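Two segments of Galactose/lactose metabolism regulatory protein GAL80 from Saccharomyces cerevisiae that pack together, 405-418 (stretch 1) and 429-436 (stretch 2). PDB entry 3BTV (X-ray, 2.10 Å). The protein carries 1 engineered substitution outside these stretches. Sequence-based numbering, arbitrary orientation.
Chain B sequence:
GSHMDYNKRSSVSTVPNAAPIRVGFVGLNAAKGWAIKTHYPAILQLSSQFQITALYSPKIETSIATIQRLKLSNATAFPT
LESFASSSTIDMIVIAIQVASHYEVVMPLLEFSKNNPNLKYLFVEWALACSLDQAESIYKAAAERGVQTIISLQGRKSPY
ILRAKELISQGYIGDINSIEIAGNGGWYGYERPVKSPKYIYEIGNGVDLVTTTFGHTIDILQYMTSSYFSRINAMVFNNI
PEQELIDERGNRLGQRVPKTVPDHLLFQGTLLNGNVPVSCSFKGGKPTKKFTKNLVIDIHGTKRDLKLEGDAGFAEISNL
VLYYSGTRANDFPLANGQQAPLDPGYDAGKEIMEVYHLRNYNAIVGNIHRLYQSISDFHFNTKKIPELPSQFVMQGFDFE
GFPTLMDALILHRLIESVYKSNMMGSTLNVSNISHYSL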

# COMPACT_ATOMS: atom_id res chain seq x y z
N LEU B 405 -22.36 -16.46 12.24
CA LEU B 405 -21.19 -16.70 13.08
C LEU B 405 -20.08 -17.46 12.33
O LEU B 405 -18.90 -17.38 12.70
CB LEU B 405 -21.59 -17.43 14.36
CG LEU B 405 -21.77 -16.55 15.61
CD1 LEU B 405 -22.37 -15.18 15.28
CD2 LEU B 405 -22.60 -17.27 16.66
N MET B 406 -20.43 -18.19 11.28
CA MET B 406 -19.40 -18.84 10.48
C MET B 406 -18.61 -17.81 9.68
O MET B 406 -17.39 -17.91 9.54
CB MET B 406 -20.01 -19.87 9.52
CG MET B 406 -18.96 -20.47 8.60
SD MET B 406 -17.62 -21.22 9.55
CE MET B 406 -18.37 -22.71 10.13
N ASP B 407 -19.30 -16.82 9.13
CA ASP B 407 -18.62 -15.72 8.47
C ASP B 407 -17.73 -15.00 9.47
O ASP B 407 -16.61 -14.62 9.16
CB ASP B 407 -19.64 -14.76 7.85
CG ASP B 407 -20.44 -15.41 6.72
OD1 ASP B 407 -19.84 -15.76 5.69
OD2 ASP B 407 -21.67 -15.57 6.87
N ALA B 408 -18.22 -14.82 10.69
CA ALA B 408 -17.42 -14.23 11.76
C ALA B 408 -16.17 -15.08 12.03
O ALA B 408 -15.07 -14.55 12.15
CB ALA B 408 -18.24 -14.09 13.05
N LEU B 409 -16.36 -16.39 12.13
CA LEU B 409 -15.27 -17.30 12.46
C LEU B 409 -14.15 -17.22 11.42
O LEU B 409 -12.98 -17.08 11.76
CB LEU B 409 -15.81 -18.73 12.58
CG LEU B 409 -14.84 -19.80 13.06
CD1 LEU B 409 -14.27 -19.43 14.41
CD2 LEU B 409 -15.56 -21.15 13.11
N ILE B 410 -14.53 -17.27 10.15
CA ILE B 410 -13.57 -17.16 9.06
C ILE B 410 -12.79 -15.84 9.15
O ILE B 410 -11.57 -15.80 8.95
CB ILE B 410 -14.29 -17.30 7.71
CG1 ILE B 410 -14.79 -18.74 7.53
CG2 ILE B 410 -13.38 -16.85 6.55
CD1 ILE B 410 -15.89 -18.88 6.49
N LEU B 411 -13.49 -14.76 9.47
CA LEU B 411 -12.84 -13.46 9.64
C LEU B 411 -11.85 -13.52 10.81
O LEU B 411 -10.72 -13.02 10.72
CB LEU B 411 -13.89 -12.37 9.87
CG LEU B 411 -13.38 -10.93 9.91
CD1 LEU B 411 -12.48 -10.64 8.73
CD2 LEU B 411 -14.57 -9.96 9.94
N HIS B 412 -12.27 -14.14 11.91
CA HIS B 412 -11.37 -14.32 13.04
C HIS B 412 -10.11 -15.08 12.65
O HIS B 412 -9.02 -14.76 13.11
CB HIS B 412 -12.06 -15.02 14.21
CG HIS B 412 -12.65 -14.08 15.21
ND1 HIS B 412 -11.87 -13.25 15.99
CD2 HIS B 412 -13.93 -13.84 15.56
CE1 HIS B 412 -12.66 -12.53 16.77
NE2 HIS B 412 -13.91 -12.87 16.53
N ARG B 413 -10.25 -16.10 11.81
CA ARG B 413 -9.09 -16.87 11.35
C ARG B 413 -8.15 -15.98 10.58
O ARG B 413 -6.93 -16.11 10.68
CB ARG B 413 -9.51 -18.05 10.49
CG ARG B 413 -10.21 -19.16 11.28
CD ARG B 413 -10.72 -20.29 10.39
NE ARG B 413 -11.29 -21.37 11.18
CZ ARG B 413 -11.85 -22.47 10.68
NH1 ARG B 413 -11.92 -22.66 9.36
NH2 ARG B 413 -12.33 -23.40 11.50
N LEU B 414 -8.73 -15.06 9.81
CA LEU B 414 -7.92 -14.12 9.05
C LEU B 414 -7.20 -13.14 9.98
O LEU B 414 -6.02 -12.85 9.80
CB LEU B 414 -8.76 -13.37 8.01
CG LEU B 414 -7.99 -12.39 7.12
CD1 LEU B 414 -6.91 -13.12 6.33
CD2 LEU B 414 -8.95 -11.62 6.16
N ILE B 415 -7.92 -12.62 10.96
CA ILE B 415 -7.32 -11.70 11.92
C ILE B 415 -6.23 -12.41 12.71
O ILE B 415 -5.13 -11.88 12.92
CB ILE B 415 -8.35 -11.17 12.91
CG1 ILE B 415 -9.40 -10.28 12.19
CG2 ILE B 415 -7.65 -10.38 13.99
CD1 ILE B 415 -8.79 -9.17 11.38
N GLU B 416 -6.52 -13.63 13.15
CA GLU B 416 -5.51 -14.42 13.85
C GLU B 416 -4.26 -14.51 13.00
O GLU B 416 -3.15 -14.29 13.48
CB GLU B 416 -6.04 -15.80 14.20
CG GLU B 416 -5.01 -16.71 14.90
CD GLU B 416 -4.26 -16.00 16.02
OE1 GLU B 416 -4.82 -15.08 16.65
OE2 GLU B 416 -3.09 -16.37 16.27
N SER B 417 -4.44 -14.77 11.71
CA SER B 417 -3.32 -14.90 10.77
C SER B 417 -2.55 -13.61 10.54
O SER B 417 -1.34 -13.64 10.37
CB SER B 417 -3.81 -15.46 9.44
OG SER B 417 -4.48 -16.69 9.66
N VAL B 418 -3.25 -12.48 10.51
CA VAL B 418 -2.54 -11.21 10.43
C VAL B 418 -1.51 -11.10 11.59
O VAL B 418 -0.33 -10.82 11.36
CB VAL B 418 -3.50 -10.00 10.44
CG1 VAL B 418 -2.74 -8.74 10.77
CG2 VAL B 418 -4.20 -9.86 9.07
N ASN B 429 0.11 -18.76 4.07
CA ASN B 429 -0.94 -19.29 3.19
C ASN B 429 -2.23 -19.47 3.97
O ASN B 429 -2.32 -20.35 4.82
CB ASN B 429 -0.51 -20.62 2.57
CG ASN B 429 -1.52 -21.15 1.58
OD1 ASN B 429 -2.70 -21.28 1.89
ND2 ASN B 429 -1.07 -21.45 0.37
N VAL B 430 -3.24 -18.65 3.67
CA VAL B 430 -4.50 -18.69 4.40
C VAL B 430 -5.62 -19.28 3.56
O VAL B 430 -6.81 -19.15 3.89
CB VAL B 430 -4.91 -17.28 4.86
CG1 VAL B 430 -3.91 -16.74 5.85
CG2 VAL B 430 -5.02 -16.36 3.65
N SER B 431 -5.25 -19.93 2.47
CA SER B 431 -6.21 -20.51 1.53
C SER B 431 -7.32 -21.36 2.16
O SER B 431 -8.46 -21.35 1.69
CB SER B 431 -5.48 -21.35 0.49
OG SER B 431 -4.54 -20.57 -0.22
N ASN B 432 -7.00 -22.12 3.22
CA ASN B 432 -7.96 -23.08 3.78
C ASN B 432 -8.77 -22.56 4.97
O ASN B 432 -9.54 -23.31 5.57
CB ASN B 432 -7.25 -24.41 4.16
CG ASN B 432 -6.53 -25.04 2.98
OD1 ASN B 432 -6.84 -24.77 1.81
ND2 ASN B 432 -5.54 -25.88 3.27
N ILE B 433 -8.61 -21.29 5.32
CA ILE B 433 -9.21 -20.82 6.57
C ILE B 433 -10.74 -20.84 6.55
O ILE B 433 -11.38 -20.80 7.60
CB ILE B 433 -8.69 -19.44 7.02
CG1 ILE B 433 -9.17 -18.33 6.10
CG2 ILE B 433 -7.16 -19.46 7.14
CD1 ILE B 433 -8.95 -16.95 6.67
N SER B 434 -11.33 -20.93 5.37
CA SER B 434 -12.79 -20.97 5.28
C SER B 434 -13.35 -22.37 5.04
O SER B 434 -14.04 -22.60 4.04
CB SER B 434 -13.26 -20.05 4.16
OG SER B 434 -12.89 -20.57 2.89
N HIS B 435 -13.09 -23.32 5.93
CA HIS B 435 -13.58 -24.67 5.65
C HIS B 435 -14.62 -25.32 6.57
O HIS B 435 -15.63 -25.83 6.09
CB HIS B 435 -12.42 -25.60 5.29
CG HIS B 435 -11.96 -25.45 3.87
ND1 HIS B 435 -11.15 -24.42 3.45
CD2 HIS B 435 -12.24 -26.18 2.76
CE1 HIS B 435 -10.93 -24.53 2.15
NE2 HIS B 435 -11.58 -25.59 1.71
N TYR B 436 -14.42 -25.28 7.88
CA TYR B 436 -15.41 -25.85 8.80
C TYR B 436 -15.53 -25.05 10.10
O TYR B 436 -15.97 -25.57 11.13
CB TYR B 436 -15.06 -27.31 9.11
CG TYR B 436 -13.75 -27.46 9.82
CD1 TYR B 436 -13.70 -27.70 11.18
CD2 TYR B 436 -12.55 -27.32 9.13
CE1 TYR B 436 -12.49 -27.82 11.84
CE2 TYR B 436 -11.34 -27.43 9.78
CZ TYR B 436 -11.32 -27.69 11.13
OH TYR B 436 -10.11 -27.81 11.78

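How does a segment with no regular helix or strand lie against a helix? Residues 405-418 form continuous helix, held by i to i+4 backbone hydrogen bonds, and the second stretch runs along one side of it in the opposite sense: Val430 lies near Ser417, Ile433 near Arg413, Ser434 near Ile410 and Tyr436 near Met406. The approach is tightest in the middle, where the CA atoms of Ile410 and Ser434 are 5.4 Å apart. A type I beta turn from Val430 to Ile433, closed by the 3.1 Å hydrogen bond from Ile433 N to Val430 O, brings Ile433 to the helix. Together the two stretches bury 476 Å².

What does Ile433, which gives up the most surface, do with its side chain? Its CA-to-CB bond points sideways, but the end of the chain comes nearer the helix, and CD1 settles over the backbone between Ile410 and Leu414. Ile433 CD1 lies 3.7 Å from Ile410 O, 3.7 Å from Leu414 N and 3.8 Å from Leu414 CB. Those polar backbone atoms already bond to each other, Leu414 N to Ile410 O at 3.1 Å, so a methyl group can cover them without leaving either unpaired. Closer to its root, Ile433 CB packs 3.8 Å from Arg413 CB.

Why does Arg413 reach so far along the second stretch? With chi1 in m and the later torsions near 180°, its side chain is extended, carrying the guanidinium past the Ile433 side chain, alongside the last residues of the stretch. There Arg413 NH1 donates a short, nearly straight hydrogen bond to Ile433 O, 2.6 Å long with an angle of 164°. The carbonyl meets the guanidinium at its edge, where the N-H groups point. This is the one hydrogen bond between the stretches. Tyr436 presents a ring face to Arg413 NH2, but the distance from Arg413 CZ to the ring centroid is 5.1 Å, so any cation-pi attraction is weak at most, and the tyrosine is poorly ordered.

What fills the contact around this pair? Apolar packing does most of it. Ile410 CD1 touches Ser434 CB at 3.7 Å, and Met406, whose CA-to-CB bond points sideways but whose end comes nearer, places CE 3.7 Å from Tyr436 C. Near the start of the turn, Ser417 CB meets Val430 CG1 at 3.8 Å, while Ser417 OG donates a 2.7 Å hydrogen bond to Arg413 O within the helix.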